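Local coordinates for protein OBCA, Oxalate Biosynthetic Component A (Burkholderia glumae, PDB 4NNB) that joins an N-terminal domain to a TIM-barrel-type enzyme domain, whose pocket holds a magnesium ion and an oxaloacetate ion in the crystal, at residues Pro118-Leu123 against Gly146-Glu151; Trp140-Gln145 against Gly488-Arg493; Ser312-Val317 against Val355-Ser360; Ala333-Phe338 against Thr343-Glu348. All coordinates share one frame; numbering follows the deposited sequence.

Interaction 1 of 4, residues Pro118-Leu123 against Gly146-Glu151; sequences PWLAAL and GDLLWE
In the N-terminal domain, a short helix meets the start of the middle strand of a small three-stranded antiparallel sheet, and Leu120 and Leu148 make the apolar part of that meeting. The backbones stay well apart: the closest CA pair, Pro118 to Asp147, is 8.3 Å apart, so side chains alone bridge the gap. Leu120 reaches across with one methyl, its CD1 lying 3.8 Å from Leu148 CG and 3.9 Å from Leu148 CD1. Both leucines set CG beside the backbone N (chi1 -71° for Leu120, -56° for Leu148), and each CD1 continues the chain in an extended form. The two side chains cross at about a right angle, with a methyl of one against the branch point of the other. Both residues are buried. Phe115 of strand 114-115 touches both.

Toward the surface the contact becomes looser and more polar. Asp147 OD2 stands 4.5 Å from Pro118 CD, but its stronger partner is the backbone N of Lys117, to which it is hydrogen-bonded. A carboxylate held at the first turn of helix 117-121 would probably be favoured by the partial positive charge of that helix end. Gly146, with positive phi, forms part of the turn leading from strand 141-142 into strand 148-149. The whole is a helix-on-sheet packing within the N-terminal domain: helices 117-121 and 125-137 meet the small antiparallel sheet through Leu120, which also touches Ile131 and Val132, and through Leu135, which lies on Leu148.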
loop_
_atom_site.group_PDB
_atom_site.type_symbol
_atom_site.label_atom_id
_atom_site.label_comp_id
_atom_site.label_asym_id
_atom_site.label_seq_id
_atom_site.Cartn_x
_atom_site.Cartn_y
_atom_site.Cartn_z
ATOM N N PRO A 118 10.703 -5.386 -27.618
ATOM C CA PRO A 118 12.075 -5.072 -28.052
ATOM C C PRO A 118 12.511 -3.624 -27.782
ATOM O O PRO A 118 13.716 -3.385 -27.649
ATOM C CB PRO A 118 12.049 -5.342 -29.564
ATOM C CG PRO A 118 10.892 -6.267 -29.781
ATOM C CD PRO A 118 9.872 -5.880 -28.733
ATOM N N TRP A 119 11.579 -2.678 -27.698
ATOM C CA TRP A 119 11.966 -1.309 -27.367
ATOM C C TRP A 119 12.519 -1.232 -25.956
ATOM O O TRP A 119 13.545 -0.596 -25.709
ATOM C CB TRP A 119 10.787 -0.351 -27.475
ATOM C CG TRP A 119 10.328 -0.092 -28.855
ATOM C CD1 TRP A 119 10.690 -0.773 -29.989
ATOM C CD2 TRP A 119 9.410 0.917 -29.269
ATOM N NE1 TRP A 119 10.045 -0.245 -31.074
ATOM C CE2 TRP A 119 9.251 0.789 -30.661
ATOM C CE3 TRP A 119 8.693 1.909 -28.593
ATOM C CZ2 TRP A 119 8.410 1.624 -31.390
ATOM C CZ3 TRP A 119 7.864 2.735 -29.320
ATOM C CH2 TRP A 119 7.731 2.591 -30.706
ATOM N N LEU A 120 11.828 -1.887 -25.028
ATOM C CA LEU A 120 12.211 -1.845 -23.626
ATOM C C LEU A 120 13.437 -2.712 -23.405
ATOM O O LEU A 120 14.236 -2.461 -22.505
ATOM C CB LEU A 120 11.055 -2.347 -22.747
ATOM C CG LEU A 120 9.826 -1.439 -22.625
ATOM C CD1 LEU A 120 8.613 -2.222 -22.117
ATOM C CD2 LEU A 120 10.130 -0.304 -21.685
ATOM N N ALA A 121 13.578 -3.738 -24.232
ATOM C CA ALA A 121 14.684 -4.683 -24.079
ATOM C C ALA A 121 15.999 -4.054 -24.520
ATOM O O ALA A 121 17.075 -4.557 -24.201
ATOM C CB ALA A 121 14.408 -5.967 -24.856
ATOM N N ALA A 122 15.894 -2.946 -25.249
ATOM C CA ALA A 122 17.045 -2.182 -25.710
ATOM C C ALA A 122 17.685 -1.376 -24.579
ATOM O O ALA A 122 18.718 -0.729 -24.772
ATOM C CB ALA A 122 16.630 -1.257 -26.850
ATOM N N LEU A 123 17.074 -1.417 -23.395
ATOM C CA LEU A 123 17.530 -0.584 -22.298
ATOM C C LEU A 123 18.079 -1.405 -21.144
ATOM O O LEU A 123 17.851 -2.610 -21.058
ATOM C CB LEU A 123 16.379 0.291 -21.795
ATOM C CG LEU A 123 15.616 1.006 -22.904
ATOM C CD1 LEU A 123 14.365 1.673 -22.359
ATOM C CD2 LEU A 123 16.528 2.037 -23.546
ATOM N N GLY A 146 4.537 -9.504 -23.531
ATOM C CA GLY A 146 5.413 -8.637 -22.765
ATOM C C GLY A 146 5.528 -7.233 -23.329
ATOM O O GLY A 146 6.456 -6.504 -22.973
ATOM N N ASP A 147 4.606 -6.860 -24.214
ATOM C CA ASP A 147 4.533 -5.490 -24.711
ATOM C C ASP A 147 3.703 -4.656 -23.736
ATOM O O ASP A 147 2.837 -5.195 -23.053
ATOM C CB ASP A 147 3.828 -5.431 -26.078
ATOM C CG ASP A 147 4.490 -6.307 -27.135
ATOM O OD1 ASP A 147 3.742 -6.890 -27.944
ATOM O OD2 ASP A 147 5.733 -6.411 -27.158
ATOM N N LEU A 148 3.950 -3.350 -23.679
ATOM C CA LEU A 148 3.046 -2.452 -22.960
ATOM C C LEU A 148 1.968 -1.937 -23.902
ATOM O O LEU A 148 2.266 -1.515 -25.024
ATOM C CB LEU A 148 3.786 -1.267 -22.359
ATOM C CG LEU A 148 4.946 -1.546 -21.417
ATOM C CD1 LEU A 148 5.480 -0.232 -20.852
ATOM C CD2 LEU A 148 4.528 -2.498 -20.304
ATOM N N LEU A 149 0.719 -1.970 -23.440
ATOM C CA LEU A 149 -0.420 -1.565 -24.259
ATOM C C LEU A 149 -1.294 -0.567 -23.510
ATOM O O LEU A 149 -1.536 -0.730 -22.316
ATOM C CB LEU A 149 -1.263 -2.794 -24.619
ATOM C CG LEU A 149 -0.546 -3.961 -25.307
ATOM C CD1 LEU A 149 -1.532 -5.023 -25.757
ATOM C CD2 LEU A 149 0.246 -3.458 -26.491
ATOM N N TRP A 150 -1.773 0.459 -24.207
ATOM C CA TRP A 150 -2.829 1.313 -23.664
ATOM C C TRP A 150 -4.115 0.951 -24.387
ATOM O O TRP A 150 -4.205 1.100 -25.600
ATOM C CB TRP A 150 -2.482 2.785 -23.861
ATOM C CG TRP A 150 -3.562 3.770 -23.485
ATOM C CD1 TRP A 150 -4.237 4.607 -24.329
ATOM C CD2 TRP A 150 -4.066 4.040 -22.165
ATOM N NE1 TRP A 150 -5.125 5.377 -23.618
ATOM C CE2 TRP A 150 -5.042 5.050 -22.292
ATOM C CE3 TRP A 150 -3.791 3.524 -20.899
ATOM C CZ2 TRP A 150 -5.747 5.554 -21.189
ATOM C CZ3 TRP A 150 -4.492 4.022 -19.807
ATOM C CH2 TRP A 150 -5.451 5.033 -19.958
ATOM N N GLU A 151 -5.097 0.442 -23.648
ATOM C CA GLU A 151 -6.305 -0.091 -24.270
ATOM C C GLU A 151 -7.495 0.854 -24.175
ATOM O O GLU A 151 -8.613 0.432 -23.879
ATOM C CB GLU A 151 -6.652 -1.448 -23.664
ATOM C CG GLU A 151 -5.523 -2.468 -23.798
ATOM C CD GLU A 151 -5.944 -3.865 -23.388
ATOM O OE1 GLU A 151 -6.582 -4.015 -22.326
ATOM O OE2 GLU A 151 -5.633 -4.817 -24.132
#

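Interaction 2 of 4, residues Trp140-Gln145 against Gly488-Arg493; sequences WIVSEQ and GVRKAR
The segments 140-145 and 488-493 run obliquely to each other in a broadly reversed sense, with CA atoms 8.3 Å apart at Val142 and Arg490, and 8.5 Å at Ile141 and Arg493. These separations are too wide for backbone pairing, and the strands 141-142 and 489-491 belong to different sheets. Two arginines span the distance, each met by one methyl. Val142 CG2 touches the aliphatic part of Arg490, 3.6 Å from CD, and lies obliquely to the guanidinium. Arg490 starts from the position between its backbone N and carbonyl carbon (chi1 59°), then runs extended to NE, bringing CD alongside the valine.

The Arg490 head group is held by several bonds. NH1 donates to Lys491 O at 3.2 Å, an acceptor only 10° out of the guanidinium plane, while NE and NH2 form salt bridges with Asp482 and Glu497. These bonds should fix the rotation of the group. Arg493 behaves differently: its chain bends at chi2 and chi3, laying one guanidinium face over Ile141 CG2, which is 3.8 Å from Arg493 NE and 3.9 Å from Arg493 CZ. Its NH2 is hydrogen-bonded to Tyr200 OH, and Tyr200 also touches Ile141.

Leu148 of strand 148-149 packs on Val142, whereas Val132 and Thr136 of helix 125-137 touch Arg490. The contact thus joins edge strand 141-142 to strand 489-491, which pairs with strand 479-481, beside that helix.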
loop_
_atom_site.group_PDB
_atom_site.type_symbol
_atom_site.label_atom_id
_atom_site.label_comp_id
_atom_site.label_asym_id
_atom_site.label_seq_id
_atom_site.Cartn_x
_atom_site.Cartn_y
_atom_site.Cartn_z
ATOM N N TRP A 140 -1.444 1.711 -18.368
ATOM C CA TRP A 140 -1.036 0.823 -19.462
ATOM C C TRP A 140 -0.896 -0.562 -18.862
ATOM O O TRP A 140 -0.636 -0.695 -17.666
ATOM C CB TRP A 140 0.318 1.234 -20.046
ATOM C CG TRP A 140 0.356 2.548 -20.775
ATOM C CD1 TRP A 140 -0.075 3.762 -20.311
ATOM C CD2 TRP A 140 0.928 2.796 -22.074
ATOM N NE1 TRP A 140 0.174 4.743 -21.253
ATOM C CE2 TRP A 140 0.785 4.173 -22.340
ATOM C CE3 TRP A 140 1.530 1.980 -23.037
ATOM C CZ2 TRP A 140 1.229 4.756 -23.542
ATOM C CZ3 TRP A 140 1.973 2.559 -24.229
ATOM C CH2 TRP A 140 1.820 3.932 -24.466
ATOM N N ILE A 141 -1.056 -1.599 -19.676
ATOM C CA ILE A 141 -0.928 -2.959 -19.159
ATOM C C ILE A 141 0.091 -3.779 -19.940
ATOM O O ILE A 141 0.441 -3.439 -21.070
ATOM C CB ILE A 141 -2.298 -3.688 -19.097
ATOM C CG1 ILE A 141 -2.981 -3.695 -20.464
ATOM C CG2 ILE A 141 -3.217 -2.999 -18.075
ATOM C CD1 ILE A 141 -2.800 -4.975 -21.244
ATOM N N VAL A 142 0.575 -4.848 -19.319
ATOM C CA VAL A 142 1.519 -5.747 -19.973
ATOM C C VAL A 142 0.753 -6.852 -20.702
ATOM O O VAL A 142 -0.113 -7.498 -20.111
ATOM C CB VAL A 142 2.468 -6.391 -18.947
ATOM C CG1 VAL A 142 3.321 -7.463 -19.602
ATOM C CG2 VAL A 142 3.336 -5.330 -18.268
ATOM N N SER A 143 1.051 -7.071 -21.980
ATOM C CA SER A 143 0.390 -8.156 -22.724
ATOM C C SER A 143 1.095 -9.500 -22.508
ATOM O O SER A 143 2.166 -9.556 -21.900
ATOM C CB SER A 143 0.355 -7.839 -24.219
ATOM O OG SER A 143 1.647 -8.003 -24.786
ATOM N N GLU A 144 0.521 -10.586 -23.026
ATOM C CA GLU A 144 1.169 -11.899 -22.884
ATOM C C GLU A 144 2.526 -11.961 -23.594
ATOM O O GLU A 144 3.387 -12.761 -23.236
ATOM C CB GLU A 144 0.264 -13.041 -23.366
ATOM C CG GLU A 144 0.854 -14.443 -23.122
ATOM C CD GLU A 144 1.436 -14.621 -21.710
ATOM O OE1 GLU A 144 0.761 -14.246 -20.718
ATOM O OE2 GLU A 144 2.577 -15.136 -21.599
ATOM N N GLN A 145 2.723 -11.105 -24.590
ATOM C CA GLN A 145 3.996 -11.080 -25.301
ATOM C C GLN A 145 4.987 -10.161 -24.599
ATOM O O GLN A 145 6.143 -10.050 -25.011
ATOM C CB GLN A 145 3.805 -10.658 -26.766
ATOM C CG GLN A 145 3.001 -11.656 -27.611
ATOM C CD GLN A 145 1.517 -11.676 -27.267
ATOM O OE1 GLN A 145 0.932 -10.644 -26.913
ATOM N NE2 GLN A 145 0.901 -12.855 -27.362
ATOM N N GLY A 488 11.167 -6.675 -15.378
ATOM C CA GLY A 488 10.543 -7.674 -14.522
ATOM C C GLY A 488 9.554 -7.215 -13.452
ATOM O O GLY A 488 9.052 -8.054 -12.690
ATOM N N VAL A 489 9.283 -5.909 -13.377
ATOM C CA VAL A 489 8.388 -5.352 -12.352
ATOM C C VAL A 489 7.374 -4.381 -12.965
ATOM O O VAL A 489 7.688 -3.676 -13.922
ATOM C CB VAL A 489 9.190 -4.615 -11.244
ATOM C CG1 VAL A 489 8.248 -4.006 -10.163
ATOM C CG2 VAL A 489 10.198 -5.558 -10.593
ATOM N N ARG A 490 6.157 -4.356 -12.423
ATOM C CA ARG A 490 5.123 -3.423 -12.871
ATOM C C ARG A 490 4.135 -3.150 -11.736
ATOM O O ARG A 490 4.167 -3.826 -10.708
ATOM C CB ARG A 490 4.352 -4.002 -14.056
ATOM C CG ARG A 490 3.666 -5.345 -13.741
ATOM C CD ARG A 490 2.596 -5.671 -14.778
ATOM N NE ARG A 490 2.118 -7.052 -14.721
ATOM C CZ ARG A 490 1.097 -7.456 -13.971
ATOM N NH1 ARG A 490 0.453 -6.581 -13.206
ATOM N NH2 ARG A 490 0.728 -8.729 -13.970
ATOM N N LYS A 491 3.260 -2.167 -11.936
ATOM C CA LYS A 491 2.179 -1.896 -10.994
ATOM C C LYS A 491 1.205 -3.063 -10.995
ATOM O O LYS A 491 0.848 -3.600 -12.058
ATOM C CB LYS A 491 1.465 -0.583 -11.350
ATOM C CG LYS A 491 2.279 0.674 -10.990
ATOM C CD LYS A 491 2.382 0.835 -9.459
ATOM C CE LYS A 491 3.448 1.824 -9.013
ATOM N NZ LYS A 491 3.006 3.247 -9.032
ATOM N N ALA A 492 0.805 -3.490 -9.802
ATOM C CA ALA A 492 -0.194 -4.547 -9.676
ATOM C C ALA A 492 -1.531 -4.088 -10.265
ATOM O O ALA A 492 -1.855 -2.900 -10.210
ATOM C CB ALA A 492 -0.375 -4.933 -8.203
ATOM N N ARG A 493 -2.315 -5.023 -10.800
ATOM C CA ARG A 493 -3.650 -4.680 -11.280
ATOM C C ARG A 493 -4.637 -4.532 -10.117
ATOM O O ARG A 493 -5.765 -4.064 -10.292
ATOM C CB ARG A 493 -4.153 -5.749 -12.249
ATOM C CG ARG A 493 -3.327 -5.875 -13.521
ATOM C CD ARG A 493 -4.226 -5.831 -14.727
ATOM N NE ARG A 493 -4.719 -4.474 -14.960
ATOM C CZ ARG A 493 -5.901 -4.198 -15.497
ATOM N NH1 ARG A 493 -6.713 -5.185 -15.843
ATOM N NH2 ARG A 493 -6.272 -2.938 -15.686
#

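Interaction 3 of 4, residues Ser312-Val317 against Val355-Ser360; sequences SPAAVV and VDNATS
Asn357, on helix 352-359, closes tightly on the loop at Pro313 and Ala314, while the apolar pairing next to it is looser. The tight element is a hydrogen bond: Asn357 ND2 donates to Pro313 O at 3.0 Å with a nearly straight N-H...O angle of 170°. The donor lies in the carbonyl plane, and the acceptor is only 4° out of the amide plane, so the bond stays close to both planes. CG of Asn357 sits beside the backbone N (chi1 -65°), which sends the amide toward the loop. Ala314 CB packs against the same nitrogen, 3.7 Å from Asn357 ND2.

By contrast, Pro313 CG and Ala358 CB approach only to 4.4 Å, although both residues are buried. Asn357 and Ala314 are partly exposed, and farther along the chain the exposed Ser360 follows. Here Thr359 OG1 and Thr359 N reach Val355 O from opposite faces of its plane, and Ser360 OG bonds to Asp356 O at 2.7 Å.

The loop leaves strand 308-311 and crosses beside Ile354 of helix 352-359 and Val347 of strand 344-349; Val355 points to the other side, against Val433 of helix 416-440.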
loop_
_atom_site.group_PDB
_atom_site.type_symbol
_atom_site.label_atom_id
_atom_site.label_comp_id
_atom_site.label_asym_id
_atom_site.label_seq_id
_atom_site.Cartn_x
_atom_site.Cartn_y
_atom_site.Cartn_z
ATOM N N SER A 312 -2.375 -1.366 18.392
ATOM C CA SER A 312 -0.937 -1.182 18.565
ATOM C C SER A 312 -0.662 -0.660 19.977
ATOM O O SER A 312 -0.969 0.481 20.275
ATOM C CB SER A 312 -0.397 -0.181 17.538
ATOM O OG SER A 312 -0.539 -0.651 16.206
ATOM N N PRO A 313 -0.075 -1.492 20.847
ATOM C CA PRO A 313 -0.006 -1.107 22.263
ATOM C C PRO A 313 1.253 -0.318 22.666
ATOM O O PRO A 313 1.821 -0.567 23.737
ATOM C CB PRO A 313 -0.067 -2.458 22.993
ATOM C CG PRO A 313 0.575 -3.430 22.023
ATOM C CD PRO A 313 0.259 -2.915 20.630
ATOM N N ALA A 314 1.666 0.609 21.803
ATOM C CA ALA A 314 2.679 1.612 22.099
ATOM C C ALA A 314 2.541 2.663 21.023
ATOM O O ALA A 314 1.895 2.416 19.992
ATOM C CB ALA A 314 4.097 1.016 22.059
ATOM N N ALA A 315 3.164 3.818 21.244
ATOM C CA ALA A 315 3.258 4.848 20.215
ATOM C C ALA A 315 3.913 4.254 18.969
ATOM O O ALA A 315 4.852 3.455 19.073
ATOM C CB ALA A 315 4.071 6.033 20.718
ATOM N N VAL A 316 3.415 4.627 17.795
ATOM C CA VAL A 316 4.023 4.171 16.540
ATOM C C VAL A 316 4.711 5.385 15.921
ATOM O O VAL A 316 4.050 6.347 15.557
ATOM C CB VAL A 316 2.968 3.585 15.578
ATOM C CG1 VAL A 316 3.613 3.188 14.247
ATOM C CG2 VAL A 316 2.310 2.358 16.200
ATOM N N VAL A 317 6.038 5.355 15.855
ATOM C CA VAL A 317 6.805 6.520 15.437
ATOM C C VAL A 317 7.654 6.143 14.227
ATOM O O VAL A 317 8.808 5.717 14.377
ATOM C CB VAL A 317 7.723 7.030 16.573
ATOM C CG1 VAL A 317 8.344 8.375 16.180
ATOM C CG2 VAL A 317 6.940 7.155 17.910
ATOM N N VAL A 355 6.331 -5.305 21.262
ATOM C CA VAL A 355 6.628 -6.660 21.742
ATOM C C VAL A 355 6.751 -6.700 23.277
ATOM O O VAL A 355 6.133 -7.547 23.938
ATOM C CB VAL A 355 7.914 -7.235 21.110
ATOM C CG1 VAL A 355 8.128 -8.683 21.586
ATOM C CG2 VAL A 355 7.831 -7.184 19.577
ATOM N N ASP A 356 7.537 -5.781 23.829
ATOM C CA ASP A 356 7.696 -5.677 25.279
ATOM C C ASP A 356 6.358 -5.503 25.982
ATOM O O ASP A 356 6.063 -6.180 26.963
ATOM C CB ASP A 356 8.576 -4.485 25.627
ATOM C CG ASP A 356 10.003 -4.655 25.169
ATOM O OD1 ASP A 356 10.414 -5.798 24.881
ATOM O OD2 ASP A 356 10.714 -3.634 25.103
ATOM N N ASN A 357 5.536 -4.598 25.468
ATOM C CA ASN A 357 4.258 -4.296 26.117
ATOM C C ASN A 357 3.222 -5.414 26.001
ATOM O O ASN A 357 2.536 -5.744 26.974
ATOM C CB ASN A 357 3.703 -2.971 25.590
ATOM C CG ASN A 357 4.594 -1.784 25.955
ATOM O OD1 ASN A 357 5.533 -1.923 26.744
ATOM N ND2 ASN A 357 4.288 -0.609 25.400
ATOM N N ALA A 358 3.117 -6.001 24.812
ATOM C CA ALA A 358 2.127 -7.045 24.568
ATOM C C ALA A 358 2.413 -8.246 25.445
ATOM O O ALA A 358 1.491 -8.881 25.956
ATOM C CB ALA A 358 2.110 -7.454 23.104
ATOM N N THR A 359 3.694 -8.547 25.637
ATOM C CA THR A 359 4.065 -9.745 26.382
ATOM C C THR A 359 4.164 -9.510 27.889
ATOM O O THR A 359 4.376 -10.451 28.641
ATOM C CB THR A 359 5.384 -10.367 25.871
ATOM O OG1 THR A 359 6.453 -9.422 25.996
ATOM C CG2 THR A 359 5.243 -10.790 24.411
ATOM N N SER A 360 4.005 -8.266 28.330
ATOM C CA SER A 360 4.064 -7.984 29.767
ATOM C C SER A 360 2.766 -7.364 30.262
ATOM O O SER A 360 1.814 -8.069 30.587
ATOM C CB SER A 360 5.279 -7.107 30.106
ATOM O OG SER A 360 5.215 -5.844 29.465
#

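Interaction 4 of 4, residues Ala333-Phe338 against Thr343-Glu348; sequences AQFDHF and TRPEVE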
loop_
_atom_site.group_PDB
_atom_site.type_symbol
_atom_site.label_atom_id
_atom_site.label_comp_id
_atom_site.label_asym_id
_atom_site.label_seq_id
_atom_site.Cartn_x
_atom_site.Cartn_y
_atom_site.Cartn_z
ATOM N N ALA A 333 -9.363 1.615 27.317
ATOM C CA ALA A 333 -10.678 1.792 26.709
ATOM C C ALA A 333 -10.876 0.886 25.476
ATOM O O ALA A 333 -11.939 0.270 25.320
ATOM C CB ALA A 333 -10.895 3.263 26.339
ATOM N N GLN A 334 -9.875 0.829 24.594
ATOM C CA GLN A 334 -9.925 -0.085 23.442
ATOM C C GLN A 334 -10.178 -1.521 23.870
ATOM O O GLN A 334 -11.137 -2.151 23.408
ATOM C CB GLN A 334 -8.624 -0.031 22.616
ATOM C CG GLN A 334 -8.407 1.274 21.870
ATOM C CD GLN A 334 -9.497 1.594 20.834
ATOM O OE1 GLN A 334 -10.529 2.180 21.165
ATOM N NE2 GLN A 334 -9.247 1.239 19.567
ATOM N N PHE A 335 -9.311 -2.048 24.732
ATOM C CA PHE A 335 -9.437 -3.438 25.156
ATOM C C PHE A 335 -10.807 -3.707 25.771
ATOM O O PHE A 335 -11.428 -4.725 25.457
ATOM C CB PHE A 335 -8.327 -3.839 26.137
ATOM C CG PHE A 335 -7.043 -4.283 25.474
ATOM C CD1 PHE A 335 -6.953 -5.524 24.880
ATOM C CD2 PHE A 335 -5.915 -3.464 25.485
ATOM C CE1 PHE A 335 -5.769 -5.949 24.274
ATOM C CE2 PHE A 335 -4.725 -3.880 24.891
ATOM C CZ PHE A 335 -4.655 -5.126 24.278
ATOM N N ASP A 336 -11.272 -2.805 26.641
ATOM C CA ASP A 336 -12.609 -2.931 27.245
ATOM C C ASP A 336 -13.656 -3.069 26.148
ATOM O O ASP A 336 -14.565 -3.891 26.226
ATOM C CB ASP A 336 -12.949 -1.682 28.064
ATOM C CG ASP A 336 -12.540 -1.802 29.520
ATOM O OD1 ASP A 336 -11.949 -2.844 29.878
ATOM O OD2 ASP A 336 -12.803 -0.846 30.299
ATOM N N HIS A 337 -13.521 -2.252 25.115
ATOM C CA HIS A 337 -14.493 -2.262 24.033
ATOM C C HIS A 337 -14.430 -3.522 23.161
ATOM O O HIS A 337 -15.465 -4.140 22.887
ATOM C CB HIS A 337 -14.338 -1.021 23.180
ATOM C CG HIS A 337 -15.324 -0.944 22.068
ATOM N ND1 HIS A 337 -16.510 -0.248 22.173
ATOM C CD2 HIS A 337 -15.314 -1.487 20.828
ATOM C CE1 HIS A 337 -17.180 -0.355 21.041
ATOM N NE2 HIS A 337 -16.479 -1.108 20.210
ATOM N N PHE A 338 -13.230 -3.899 22.721
ATOM C CA PHE A 338 -13.064 -5.104 21.910
ATOM C C PHE A 338 -13.675 -6.290 22.667
ATOM O O PHE A 338 -14.442 -7.084 22.101
ATOM C CB PHE A 338 -11.582 -5.401 21.638
ATOM C CG PHE A 338 -10.935 -4.533 20.563
ATOM C CD1 PHE A 338 -11.012 -3.146 20.605
ATOM C CD2 PHE A 338 -10.180 -5.120 19.550
ATOM C CE1 PHE A 338 -10.374 -2.362 19.646
ATOM C CE2 PHE A 338 -9.539 -4.340 18.587
ATOM C CZ PHE A 338 -9.639 -2.956 18.637
ATOM N N THR A 343 -14.834 -8.328 19.293
ATOM C CA THR A 343 -13.873 -8.145 18.203
ATOM C C THR A 343 -12.505 -8.640 18.655
ATOM O O THR A 343 -12.052 -8.316 19.756
ATOM C CB THR A 343 -13.806 -6.675 17.774
ATOM O OG1 THR A 343 -15.074 -6.298 17.225
ATOM C CG2 THR A 343 -12.702 -6.434 16.717
ATOM N N ARG A 344 -11.854 -9.450 17.827
ATOM C CA ARG A 344 -10.531 -9.957 18.178
ATOM C C ARG A 344 -9.455 -8.955 17.736
ATOM O O ARG A 344 -9.395 -8.571 16.561
ATOM C CB ARG A 344 -10.310 -11.336 17.538
ATOM C CG ARG A 344 -8.937 -11.987 17.807
ATOM C CD ARG A 344 -8.911 -12.728 19.154
ATOM N NE ARG A 344 -10.075 -13.594 19.297
ATOM C CZ ARG A 344 -10.157 -14.842 18.832
ATOM N NH1 ARG A 344 -9.127 -15.399 18.221
ATOM N NH2 ARG A 344 -11.278 -15.535 18.986
ATOM N N PRO A 345 -8.608 -8.505 18.676
ATOM C CA PRO A 345 -7.574 -7.579 18.200
ATOM C C PRO A 345 -6.538 -8.296 17.343
ATOM O O PRO A 345 -6.223 -9.467 17.557
ATOM C CB PRO A 345 -6.934 -7.021 19.493
ATOM C CG PRO A 345 -7.418 -7.878 20.605
ATOM C CD PRO A 345 -8.645 -8.628 20.142
ATOM N N GLU A 346 -6.036 -7.596 16.337
ATOM C CA GLU A 346 -4.800 -8.039 15.712
ATOM C C GLU A 346 -3.755 -7.071 16.205
ATOM O O GLU A 346 -3.851 -5.860 15.946
ATOM C CB GLU A 346 -4.872 -8.015 14.182
ATOM C CG GLU A 346 -3.520 -8.297 13.528
ATOM C CD GLU A 346 -3.579 -8.284 12.005
ATOM O OE1 GLU A 346 -3.568 -7.192 11.419
ATOM O OE2 GLU A 346 -3.619 -9.371 11.395
ATOM N N VAL A 347 -2.760 -7.587 16.927
ATOM C CA VAL A 347 -1.690 -6.722 17.423
ATOM C C VAL A 347 -0.759 -6.403 16.263
ATOM O O VAL A 347 -0.108 -7.307 15.703
ATOM C CB VAL A 347 -0.893 -7.363 18.585
ATOM C CG1 VAL A 347 0.169 -6.398 19.079
ATOM C CG2 VAL A 347 -1.825 -7.716 19.741
ATOM N N GLU A 348 -0.732 -5.129 15.876
ATOM C CA GLU A 348 0.166 -4.660 14.821
ATOM C C GLU A 348 1.527 -4.454 15.453
ATOM O O GLU A 348 1.738 -3.466 16.161
ATOM C CB GLU A 348 -0.290 -3.317 14.234
ATOM C CG GLU A 348 -1.707 -3.260 13.735
ATOM C CD GLU A 348 -1.954 -4.198 12.574
ATOM O OE1 GLU A 348 -1.783 -3.790 11.398
ATOM O OE2 GLU A 348 -2.347 -5.338 12.848
#
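Phe338, near the end of helix 328-341, supplies most of the contact with Thr343, just before strand 344-349, and Pro345 within it. A chi1 of -77° sets its CG beside the backbone N and, with chi2 of 52°, brings CD2 and CE2 to the proline. CD2 and CE2 are each 3.8 Å from Pro345 CB, and Pro345 N lies at the ring edge, in its plane. Pro345 CB meets the CD2-CE2 side of the ring obliquely. The root of the same side chain is close to the backbone, with Phe338 CB 3.5 Å from Thr343 O.

Thr343 divides its branches between two neighbours. CG2, placed anti to the backbone N, faces the phenyl group 4.0 Å from Phe338 CD2; OG1 takes the position beside the N and is hydrogen-bonded to Pro306 O. Phe335, one helical turn earlier, adds a looser touch, its CE1 4.5 Å from Pro345 CG. A backbone bond ties the turn together: Thr343 N donates to Phe338 O at 3.1 Å.

The short axes approach to 9.2 Å at 138°, an oblique, broadly antiparallel course. Strands 308-311 and 344-349 are parallel neighbours joined through helix 328-341, a beta-alpha-beta crossover of the barrel. Phe338 and Phe335 also pack on Ala309 and Leu311 of the first strand, while helix 363-368 lies against Phe335.

The four contacts form two pairs on opposite sides of the chain's centre. Interactions 1 and 2 have centres 10 Å apart and share a three-stranded sheet, where Leu149 N probably bonds to Ile141 O at 2.8 Å; their segments alternate along the sequence. Interaction 4 lies on strand 344-349, which helix 352-359 of interaction 3 follows in the chain; their centres are 13 Å apart, and they touch at Pro313/Val347 and at Ser312/Glu348, the latter a residue of the oxaloacetate pocket. Interaction 4 is nested within interaction 3, and both lie inside the loop closed by interaction 2, about 39 Å away between centres. Segment 488-493 thus returns to the N-terminal domain after most strands of the large mixed sheet.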